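Local coordinates for cellobiose 2-epimerase (Caldibacillus thermoamylovorans, PDB 5ZHB), which catalyses the epimerisation at C2 of the reducing-end sugar of cellobiose, converting glucose to mannose at that end, at residues A277-I280 against E281-V285; W336-V339 against K340-I344. All coordinates share one frame; numbering follows the deposited sequence.

In the fold
Both contacts are C-terminal helix ends of the epimerase fold, consistent with the (alpha/alpha)6 barrel of the N-acylglucosamine 2-epimerase family. Contact 1 closes helix 267-283 and contact 2 closes helix 326-343, so they follow in series along the chain. Between them run strands 294-296 and 299-305 and helix 306-323. Their centres lie about 19 Å apart, and their nearest atoms about 9 Å apart, so they do not touch. Helix 326-343 also reaches contact 1 near its start, through Phe328 and Lys327. Each centre is about 20 Å from the centre of the chain. The two helix ends thus belong to the same helical domain, with helix 306-323 touching each.

Contact 1. Residues A277-I280 against E281-V285; sequences AYNI and EKKGV
From Ala277 to Lys283 the backbone is helical, and Glu281 N, Lys282 N, Lys283 N and Gly284 N bond to the carbonyl oxygens of Ala277, Tyr278, Asn279 and Ile280 in turn. The last of these, Gly284 N to Ile280 O, is 2.8 Å long. Val285 N adds a weak bond to the same oxygen. The main side-chain link is Lys283 to Asn279, one turn apart. Lys283 NZ donates to Asn279 OD1 at 2.9 Å, in the plane of the amide and on a lone pair, with a C=O...N angle of 140°. Lys283 CG stands beside the backbone N (chi1 -67°), and the chain, extended beyond it, leans outward and back toward Asn279. Its CD and CE both lie 3.1 Å from Asn279 OD1. On another side of the helix a water donates to Tyr278 O and to Glu281 OE2, 2.8 Å from each. The bend of Glu281 at chi2 (-69°) turns the carboxylate back toward that water. Around the contact, Lys283 NZ makes a weak hydrogen bond to Ser225 O, and Asn279 packs on Phe227 in the same loop. Tyr278 OH is hydrogen-bonded to Asp325 OD2, while Ala277 and Ile280 face helix 245-262. This is a helix C-terminus with an i to i+4 side-chain bond, at the end of one helix of what is probably an (alpha/alpha)6 barrel.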
loop_
_atom_site.group_PDB
_atom_site.type_symbol
_atom_site.label_atom_id
_atom_site.label_comp_id
_atom_site.label_asym_id
_atom_site.label_seq_id
_atom_site.Cartn_x
_atom_site.Cartn_y
_atom_site.Cartn_z
ATOM N N ALA A 277 10.533 -13.029 -5.903
ATOM C CA ALA A 277 11.348 -12.763 -4.725
ATOM C C ALA A 277 12.832 -13.028 -4.994
ATOM O O ALA A 277 13.697 -12.200 -4.684
ATOM C CB ALA A 277 10.816 -13.533 -3.556
ATOM N N TYR A 278 13.129 -14.134 -5.700
ATOM C CA TYR A 278 14.496 -14.403 -6.116
ATOM C C TYR A 278 14.998 -13.295 -7.024
ATOM O O TYR A 278 16.158 -12.866 -6.933
ATOM C CB TYR A 278 14.648 -15.761 -6.805
ATOM C CG TYR A 278 14.827 -16.883 -5.801
ATOM C CD1 TYR A 278 16.013 -16.979 -5.070
ATOM C CD2 TYR A 278 13.849 -17.843 -5.585
ATOM C CE1 TYR A 278 16.207 -17.995 -4.152
ATOM C CE2 TYR A 278 14.046 -18.881 -4.680
ATOM C CZ TYR A 278 15.229 -18.948 -3.962
ATOM O OH TYR A 278 15.491 -19.909 -3.031
ATOM N N ASN A 279 14.135 -12.854 -7.939
ATOM C CA ASN A 279 14.542 -11.874 -8.923
ATOM C C ASN A 279 14.965 -10.577 -8.226
ATOM O O ASN A 279 15.957 -9.922 -8.602
ATOM C CB ASN A 279 13.418 -11.656 -9.944
ATOM C CG ASN A 279 13.880 -10.860 -11.132
ATOM O OD1 ASN A 279 14.877 -11.224 -11.769
ATOM N ND2 ASN A 279 13.260 -9.719 -11.383
ATOM N N ILE A 280 14.164 -10.158 -7.232
ATOM C CA ILE A 280 14.416 -8.864 -6.616
ATOM C C ILE A 280 15.610 -8.984 -5.664
ATOM O O ILE A 280 16.371 -8.032 -5.545
ATOM C CB ILE A 280 13.147 -8.286 -5.952
ATOM C CG1 ILE A 280 12.010 -8.094 -6.988
ATOM C CG2 ILE A 280 13.497 -6.992 -5.221
ATOM C CD1 ILE A 280 12.332 -7.132 -8.115
ATOM N N GLU A 281 15.789 -10.146 -5.024
ATOM C CA GLU A 281 16.966 -10.383 -4.186
ATOM C C GLU A 281 18.225 -10.190 -5.037
ATOM O O GLU A 281 19.198 -9.583 -4.591
ATOM C CB GLU A 281 16.847 -11.721 -3.454
ATOM C CG GLU A 281 17.932 -12.030 -2.415
ATOM C CD GLU A 281 19.355 -12.297 -2.933
ATOM O OE1 GLU A 281 20.341 -12.196 -2.184
ATOM O OE2 GLU A 281 19.496 -12.603 -4.116
ATOM N N LYS A 282 18.188 -10.667 -6.293
ATOM C CA LYS A 282 19.358 -10.643 -7.156
ATOM C C LYS A 282 19.511 -9.302 -7.861
ATOM O O LYS A 282 20.628 -8.862 -8.118
ATOM C CB LYS A 282 19.267 -11.735 -8.233
ATOM C CG LYS A 282 20.453 -11.815 -9.201
ATOM C CD LYS A 282 20.183 -12.700 -10.415
ATOM C CE LYS A 282 19.715 -14.070 -10.037
ATOM N NZ LYS A 282 19.492 -14.941 -11.194
ATOM N N LYS A 283 18.400 -8.667 -8.240
ATOM C CA LYS A 283 18.497 -7.522 -9.127
ATOM C C LYS A 283 18.266 -6.186 -8.417
ATOM O O LYS A 283 18.759 -5.167 -8.896
ATOM C CB LYS A 283 17.534 -7.768 -10.291
ATOM C CG LYS A 283 17.965 -8.953 -11.189
ATOM C CD LYS A 283 17.072 -9.132 -12.404
ATOM C CE LYS A 283 17.446 -10.312 -13.264
ATOM N NZ LYS A 283 16.335 -10.571 -14.180
ATOM N N GLY A 284 17.561 -6.188 -7.276
ATOM C CA GLY A 284 17.168 -4.955 -6.602
ATOM C C GLY A 284 18.069 -4.569 -5.423
ATOM O O GLY A 284 18.161 -3.393 -5.090
ATOM N N VAL A 285 18.694 -5.551 -4.766
ATOM C CA VAL A 285 19.489 -5.308 -3.576
ATOM C C VAL A 285 20.878 -4.773 -3.941
ATOM O O VAL A 285 21.591 -5.352 -4.755
ATOM C CB VAL A 285 19.574 -6.606 -2.769
ATOM C CG1 VAL A 285 20.520 -6.481 -1.588
ATOM C CG2 VAL A 285 18.188 -7.036 -2.313
HETATM O O HOH W 1 18.095 -14.426 -5.687
#

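Contact 2. Residues W336-V339 against K340-I344; sequences WDYV and KTYMI
Lys340 lies over one face of the Trp336 indole, one turn on in the helix that ends here, probably part of an (alpha/alpha)6 barrel. Lys340 CG sits 3.9 Å from the centroid of the six-membered ring, a CH-pi contact. The lysine chain then crosses the indole at about a right angle and bends at chi3 (-64°), which leaves CE over the pyrrole rim and carries NZ past the NE1 edge. Ile344 CD1 meets Trp336 CH2 at 3.9 Å. On another side of the helix Tyr342 CD2 rests above the Tyr338 ring, offset toward its rim, 3.3 Å from Tyr338 CE1. These two rings are oblique, with planes at 42°. Met343 CE approaches the Tyr338 ring at its edge. Val339 CG1 packs against Ile344 CG1. The helix widens to a pi-type turn as it closes: Val339 O takes both Met343 N and Ile344 N. Farther out, Glu7 OE1 accepts from Trp336 NE1 and forms a salt bridge with Lys340 NZ, which fixes both polar ends. Phe8 meets the indole edge-to-face. Val339 and Met343 pack on Gln309 of helix 306-323. Asp337 O has two donors, Thr341 N at 3.0 Å and Thr341 OG1 at 2.8 Å, from opposite faces of its carbonyl plane.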
loop_
_atom_site.group_PDB
_atom_site.type_symbol
_atom_site.label_atom_id
_atom_site.label_comp_id
_atom_site.label_asym_id
_atom_site.label_seq_id
_atom_site.Cartn_x
_atom_site.Cartn_y
_atom_site.Cartn_z
ATOM N N TRP A 336 17.241 -4.353 7.368
ATOM C CA TRP A 336 16.883 -3.791 8.649
ATOM C C TRP A 336 18.024 -2.959 9.222
ATOM O O TRP A 336 17.809 -1.839 9.694
ATOM C CB TRP A 336 16.466 -4.885 9.613
ATOM C CG TRP A 336 16.079 -4.352 10.965
ATOM C CD1 TRP A 336 16.558 -4.801 12.158
ATOM C CD2 TRP A 336 15.107 -3.333 11.271
ATOM N NE1 TRP A 336 15.977 -4.117 13.188
ATOM C CE2 TRP A 336 15.068 -3.225 12.681
ATOM C CE3 TRP A 336 14.269 -2.503 10.517
ATOM C CZ2 TRP A 336 14.231 -2.333 13.341
ATOM C CZ3 TRP A 336 13.430 -1.617 11.184
ATOM C CH2 TRP A 336 13.406 -1.550 12.570
ATOM N N ASP A 337 19.255 -3.472 9.140
ATOM C CA ASP A 337 20.407 -2.692 9.569
ATOM C C ASP A 337 20.535 -1.372 8.831
ATOM O O ASP A 337 20.872 -0.352 9.427
ATOM C CB ASP A 337 21.726 -3.415 9.359
ATOM C CG ASP A 337 22.187 -4.072 10.643
ATOM O OD1 ASP A 337 22.375 -3.318 11.636
ATOM O OD2 ASP A 337 22.275 -5.317 10.650
ATOM N N TYR A 338 20.360 -1.408 7.511
ATOM C CA TYR A 338 20.391 -0.184 6.740
ATOM C C TYR A 338 19.324 0.792 7.255
ATOM O O TYR A 338 19.602 1.988 7.416
ATOM C CB TYR A 338 20.139 -0.467 5.262
ATOM C CG TYR A 338 20.186 0.793 4.430
ATOM C CD1 TYR A 338 21.364 1.246 3.845
ATOM C CD2 TYR A 338 19.027 1.534 4.231
ATOM C CE1 TYR A 338 21.395 2.422 3.108
ATOM C CE2 TYR A 338 19.060 2.715 3.530
ATOM C CZ TYR A 338 20.233 3.156 2.955
ATOM O OH TYR A 338 20.169 4.322 2.252
ATOM N N VAL A 339 18.096 0.270 7.437
ATOM C CA VAL A 339 16.948 1.065 7.836
ATOM C C VAL A 339 17.192 1.730 9.199
ATOM O O VAL A 339 16.867 2.906 9.390
ATOM C CB VAL A 339 15.646 0.243 7.852
ATOM C CG1 VAL A 339 14.503 0.968 8.545
ATOM C CG2 VAL A 339 15.202 -0.119 6.440
ATOM N N LYS A 340 17.688 0.975 10.177
ATOM C CA LYS A 340 18.011 1.572 11.465
ATOM C C LYS A 340 19.122 2.591 11.333
ATOM O O LYS A 340 19.067 3.603 11.998
ATOM C CB LYS A 340 18.487 0.555 12.498
ATOM C CG LYS A 340 17.380 -0.331 12.999
ATOM C CD LYS A 340 17.926 -1.205 14.113
ATOM C CE LYS A 340 18.994 -2.133 13.587
ATOM N NZ LYS A 340 19.148 -3.250 14.528
ATOM N N THR A 341 20.107 2.353 10.454
ATOM C CA THR A 341 21.234 3.257 10.335
ATOM C C THR A 341 20.873 4.542 9.594
ATOM O O THR A 341 21.405 5.576 9.972
ATOM C CB THR A 341 22.459 2.617 9.693
ATOM O OG1 THR A 341 22.693 1.502 10.529
ATOM C CG2 THR A 341 23.671 3.539 9.664
ATOM N N TYR A 342 20.057 4.493 8.532
ATOM C CA TYR A 342 19.893 5.641 7.672
ATOM C C TYR A 342 18.461 6.144 7.539
ATOM O O TYR A 342 18.289 7.309 7.192
ATOM C CB TYR A 342 20.405 5.307 6.265
ATOM C CG TYR A 342 21.884 4.955 6.225
ATOM C CD1 TYR A 342 22.850 5.945 6.373
ATOM C CD2 TYR A 342 22.321 3.648 6.036
ATOM C CE1 TYR A 342 24.203 5.645 6.357
ATOM C CE2 TYR A 342 23.676 3.338 5.995
ATOM C CZ TYR A 342 24.614 4.344 6.155
ATOM O OH TYR A 342 25.950 4.084 6.118
ATOM N N MET A 343 17.456 5.292 7.724
ATOM C CA MET A 343 16.095 5.626 7.321
ATOM C C MET A 343 15.243 6.060 8.508
ATOM O O MET A 343 14.330 6.859 8.330
ATOM C CB MET A 343 15.406 4.417 6.671
ATOM C CG MET A 343 14.086 4.694 5.916
ATOM S SD MET A 343 14.221 5.688 4.409
ATOM C CE MET A 343 15.133 4.476 3.433
ATOM N N ILE A 344 15.491 5.508 9.710
ATOM C CA ILE A 344 14.678 5.869 10.866
ATOM C C ILE A 344 15.255 7.164 11.443
ATOM O O ILE A 344 16.431 7.211 11.757
ATOM C CB ILE A 344 14.623 4.746 11.922
ATOM C CG1 ILE A 344 14.057 3.445 11.344
ATOM C CG2 ILE A 344 13.819 5.212 13.156
ATOM C CD1 ILE A 344 13.796 2.342 12.359
#